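Local atomic coordinates of GCN5-related N-acetyltransferase (Anabaena variabilis, PDB entry 2OZG), a protein that binds coenzyme A and probably acts as a GNAT-family N-acetyltransferase, perhaps acetylating aminoglycosides, with a sterol carrier protein-like domain at its C-terminal end. Residues P212-Q220 against R230-A241. Residues are numbered along the deposited sequence; the frame is centred on the assembly and turned at random.
Sequences PQGYIIFTQ and RIRDWVTLSNPA
Y215 lays its ring over V235 in the tight, buried part of the contact: V235 CB sits 4.0 Å from the ring centroid, a CH-pi contact over one face, and V235 CG2 comes to 3.4 Å from Y215 CE2. With CG between the backbone N and carbonyl carbon (chi1 70°), the ring leans across the neighbouring strand, and Y215 OH donates to D233 OD2 at 2.7 Å, meeting the carboxylate from above its plane. R184 pairs with that same oxygen. On the other face I216 CG2 packs against I231 CG2 at 3.9 Å; I216 rests on F245 and F248, I231 on I249, all of helix 239-250. The R230 end, with R230 and R232 partly exposed, is looser: a water bridges T219 OG1, R230 O and R232 NE, and R230 turns away to a salt bridge with E221. At the far end S238 OG donates to Q213 OE1 (2.5 Å) while capping helix 239-250 through a weak bond from A241 N. Y215 and V235 exchange two backbone bonds, as do T219 and R230. Between them I217 O takes R232 N (2.9 Å) and, weakly, D233 N (3.4 Å), shifting the register by one before F218: a classic beta bulge in the antiparallel hairpin of strands 211-222 and 227-236.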
loop_
_atom_site.group_PDB
_atom_site.type_symbol
_atom_site.label_atom_id
_atom_site.label_comp_id
_atom_site.label_asym_id
_atom_site.label_seq_id
_atom_site.Cartn_x
_atom_site.Cartn_y
_atom_site.Cartn_z
ATOM N N PRO A 212 -17.097 -37.653 18.899
ATOM C CA PRO A 212 -16.399 -36.455 18.488
ATOM C C PRO A 212 -14.908 -36.546 18.684
ATOM O O PRO A 212 -14.468 -37.028 19.727
ATOM C CB PRO A 212 -17.001 -35.364 19.382
ATOM C CG PRO A 212 -17.762 -36.018 20.402
ATOM C CD PRO A 212 -18.007 -37.420 20.032
ATOM N N GLN A 213 -14.149 -36.052 17.704
ATOM C CA GLN A 213 -12.714 -36.056 17.746
ATOM C C GLN A 213 -12.090 -34.662 17.670
ATOM O O GLN A 213 -10.892 -34.508 17.748
ATOM C CB GLN A 213 -12.192 -36.947 16.645
ATOM C CG GLN A 213 -12.610 -38.414 16.835
ATOM C CD GLN A 213 -11.882 -39.360 15.925
ATOM O OE1 GLN A 213 -10.647 -39.335 15.841
ATOM N NE2 GLN A 213 -12.646 -40.226 15.230
ATOM N N GLY A 214 -12.913 -33.640 17.563
ATOM C CA GLY A 214 -12.416 -32.303 17.506
ATOM C C GLY A 214 -13.530 -31.355 17.179
ATOM O O GLY A 214 -14.683 -31.770 17.043
ATOM N N TYR A 215 -13.175 -30.074 17.036
ATOM C CA TYR A 215 -14.172 -29.078 16.727
ATOM C C TYR A 215 -13.529 -27.825 16.119
ATOM O O TYR A 215 -12.271 -27.676 16.113
ATOM C CB TYR A 215 -15.031 -28.785 17.987
ATOM C CG TYR A 215 -14.327 -28.035 19.123
ATOM C CD1 TYR A 215 -14.034 -26.696 19.009
ATOM C CD2 TYR A 215 -14.047 -28.651 20.342
ATOM C CE1 TYR A 215 -13.374 -25.987 20.054
ATOM C CE2 TYR A 215 -13.455 -27.950 21.382
ATOM C CZ TYR A 215 -13.115 -26.624 21.242
ATOM O OH TYR A 215 -12.556 -25.962 22.331
ATOM N N ILE A 216 -14.368 -26.991 15.506
ATOM C CA ILE A 216 -13.913 -25.696 14.965
ATOM C C ILE A 216 -14.975 -24.655 15.265
ATOM O O ILE A 216 -16.182 -24.890 15.040
ATOM C CB ILE A 216 -13.691 -25.720 13.427
ATOM C CG1 ILE A 216 -12.967 -26.982 12.990
ATOM C CG2 ILE A 216 -12.968 -24.471 12.978
ATOM C CD1 ILE A 216 -12.755 -27.117 11.462
ATOM N N ILE A 217 -14.513 -23.503 15.760
ATOM C CA ILE A 217 -15.346 -22.345 16.055
ATOM C C ILE A 217 -14.776 -21.161 15.276
ATOM O O ILE A 217 -13.586 -20.862 15.413
ATOM C CB ILE A 217 -15.348 -21.975 17.528
ATOM C CG1 ILE A 217 -15.800 -23.154 18.365
ATOM C CG2 ILE A 217 -16.295 -20.762 17.724
ATOM C CD1 ILE A 217 -15.608 -22.963 19.854
ATOM N N PHE A 218 -15.637 -20.493 14.495
ATOM C CA PHE A 218 -15.181 -19.456 13.621
ATOM C C PHE A 218 -16.203 -18.417 13.266
ATOM O O PHE A 218 -17.418 -18.563 13.512
ATOM C CB PHE A 218 -14.546 -20.118 12.396
ATOM C CG PHE A 218 -15.550 -20.779 11.439
ATOM C CD1 PHE A 218 -16.169 -20.022 10.449
ATOM C CD2 PHE A 218 -15.867 -22.128 11.533
ATOM C CE1 PHE A 218 -17.114 -20.574 9.593
ATOM C CE2 PHE A 218 -16.775 -22.700 10.625
ATOM C CZ PHE A 218 -17.381 -21.900 9.654
ATOM N N THR A 219 -15.698 -17.324 12.723
ATOM C CA THR A 219 -16.518 -16.250 12.177
ATOM C C THR A 219 -16.022 -15.992 10.745
ATOM O O THR A 219 -14.946 -16.467 10.347
ATOM C CB THR A 219 -16.415 -14.910 12.975
ATOM O OG1 THR A 219 -15.054 -14.491 13.036
ATOM C CG2 THR A 219 -16.973 -15.039 14.382
ATOM N N GLN A 220 -16.814 -15.299 9.953
ATOM C CA GLN A 220 -16.423 -14.988 8.601
ATOM C C GLN A 220 -16.769 -13.534 8.434
ATOM O O GLN A 220 -17.754 -13.077 9.004
ATOM C CB GLN A 220 -17.302 -15.728 7.593
ATOM C CG GLN A 220 -17.466 -17.196 7.786
ATOM C CD GLN A 220 -18.271 -17.766 6.644
ATOM O OE1 GLN A 220 -19.423 -17.338 6.381
ATOM N NE2 GLN A 220 -17.668 -18.686 5.929
ATOM N N ARG A 230 -12.144 -16.428 10.240
ATOM C CA ARG A 230 -11.238 -16.359 11.418
ATOM C C ARG A 230 -11.593 -17.471 12.392
ATOM O O ARG A 230 -12.667 -17.434 13.008
ATOM C CB ARG A 230 -11.374 -15.003 12.098
ATOM C CG ARG A 230 -11.218 -13.781 11.178
ATOM C CD ARG A 230 -11.329 -12.473 11.989
ATOM N NE ARG A 230 -11.313 -11.279 11.142
ATOM C CZ ARG A 230 -10.199 -10.634 10.787
ATOM N NH1 ARG A 230 -9.018 -11.096 11.113
ATOM N NH2 ARG A 230 -10.265 -9.552 10.023
ATOM N N ILE A 231 -10.715 -18.476 12.522
ATOM C CA ILE A 231 -10.926 -19.558 13.440
ATOM C C ILE A 231 -10.504 -19.085 14.838
ATOM O O ILE A 231 -9.337 -18.814 15.078
ATOM C CB ILE A 231 -10.142 -20.813 13.024
ATOM C CG1 ILE A 231 -10.632 -21.345 11.662
ATOM C CG2 ILE A 231 -10.286 -21.896 14.068
ATOM C CD1 ILE A 231 -9.773 -22.456 11.049
ATOM N N ARG A 232 -11.443 -19.017 15.781
ATOM C CA ARG A 232 -11.092 -18.543 17.136
ATOM C C ARG A 232 -10.759 -19.650 18.096
ATOM O O ARG A 232 -10.077 -19.398 19.074
ATOM C CB ARG A 232 -12.158 -17.650 17.730
ATOM C CG ARG A 232 -13.539 -18.195 17.650
ATOM C CD ARG A 232 -14.617 -17.253 18.247
ATOM N NE ARG A 232 -14.733 -15.970 17.566
ATOM C CZ ARG A 232 -15.530 -14.983 17.995
ATOM N NH1 ARG A 232 -16.263 -15.129 19.095
ATOM N NH2 ARG A 232 -15.600 -13.860 17.347
ATOM N N ASP A 233 -11.201 -20.876 17.835
ATOM C CA ASP A 233 -10.834 -21.984 18.702
ATOM C C ASP A 233 -11.001 -23.241 17.868
ATOM O O ASP A 233 -11.822 -23.288 16.976
ATOM C CB ASP A 233 -11.749 -22.022 19.942
ATOM C CG ASP A 233 -11.266 -22.964 21.018
ATOM O OD1 ASP A 233 -10.044 -23.295 21.037
ATOM O OD2 ASP A 233 -12.121 -23.323 21.890
ATOM N N TRP A 234 -10.154 -24.227 18.114
ATOM C CA TRP A 234 -10.257 -25.482 17.410
ATOM C C TRP A 234 -9.649 -26.539 18.312
ATOM O O TRP A 234 -8.794 -26.217 19.155
ATOM C CB TRP A 234 -9.533 -25.441 16.046
ATOM C CG TRP A 234 -8.034 -25.025 16.175
ATOM C CD1 TRP A 234 -7.558 -23.777 16.100
ATOM C CD2 TRP A 234 -6.900 -25.871 16.419
ATOM N NE1 TRP A 234 -6.223 -23.778 16.266
ATOM C CE2 TRP A 234 -5.796 -25.054 16.500
ATOM C CE3 TRP A 234 -6.736 -27.232 16.642
ATOM C CZ2 TRP A 234 -4.531 -25.542 16.749
ATOM C CZ3 TRP A 234 -5.519 -27.715 16.903
ATOM C CH2 TRP A 234 -4.405 -26.878 16.978
ATOM N N VAL A 235 -10.085 -27.789 18.084
ATOM C CA VAL A 235 -9.531 -28.950 18.712
ATOM C C VAL A 235 -9.399 -30.088 17.675
ATOM O O VAL A 235 -10.306 -30.323 16.876
ATOM C CB VAL A 235 -10.348 -29.410 19.962
ATOM C CG1 VAL A 235 -10.029 -30.855 20.355
ATOM C CG2 VAL A 235 -10.113 -28.466 21.133
ATOM N N THR A 236 -8.234 -30.756 17.675
ATOM C CA THR A 236 -7.974 -31.937 16.811
ATOM C C THR A 236 -7.248 -32.961 17.675
ATOM O O THR A 236 -6.075 -32.752 18.082
ATOM C CB THR A 236 -7.190 -31.601 15.514
ATOM O OG1 THR A 236 -5.951 -30.997 15.845
ATOM C CG2 THR A 236 -7.971 -30.600 14.680
ATOM N N LEU A 237 -7.949 -34.043 18.022
ATOM C CA LEU A 237 -7.361 -35.045 18.925
ATOM C C LEU A 237 -6.646 -36.177 18.202
ATOM O O LEU A 237 -5.858 -36.891 18.816
ATOM C CB LEU A 237 -8.385 -35.628 19.882
ATOM C CG LEU A 237 -9.100 -34.641 20.797
ATOM C CD1 LEU A 237 -10.114 -35.380 21.665
ATOM C CD2 LEU A 237 -8.099 -33.886 21.658
ATOM N N SER A 238 -6.866 -36.290 16.896
ATOM C CA SER A 238 -6.339 -37.392 16.121
ATOM C C SER A 238 -6.072 -36.912 14.708
ATOM O O SER A 238 -6.567 -35.867 14.305
ATOM C CB SER A 238 -7.389 -38.503 16.070
ATOM O OG SER A 238 -8.514 -38.062 15.319
ATOM N N ASN A 239 -5.323 -37.703 13.959
ATOM C CA ASN A 239 -5.029 -37.367 12.572
ATOM C C ASN A 239 -6.261 -37.290 11.659
ATOM O O ASN A 239 -6.328 -36.421 10.797
ATOM C CB ASN A 239 -4.004 -38.339 12.001
ATOM C CG ASN A 239 -3.579 -37.945 10.610
ATOM O OD1 ASN A 239 -3.261 -36.760 10.304
ATOM N ND2 ASN A 239 -3.600 -38.915 9.757
ATOM N N PRO A 240 -7.217 -38.237 11.799
ATOM C CA PRO A 240 -8.467 -38.086 11.031
ATOM C C PRO A 240 -9.170 -36.729 11.318
ATOM O O PRO A 240 -9.790 -36.176 10.437
ATOM C CB PRO A 240 -9.291 -39.245 11.512
ATOM C CG PRO A 240 -8.262 -40.280 11.890
ATOM C CD PRO A 240 -7.193 -39.507 12.529
ATOM N N ALA A 241 -9.061 -36.212 12.543
ATOM C CA ALA A 241 -9.650 -34.897 12.847
ATOM C C ALA A 241 -8.858 -33.821 12.142
ATOM O O ALA A 241 -9.451 -32.887 11.634
ATOM C CB ALA A 241 -9.727 -34.634 14.337
HETATM O O HOH W 1 -13.330 -15.543 15.029
#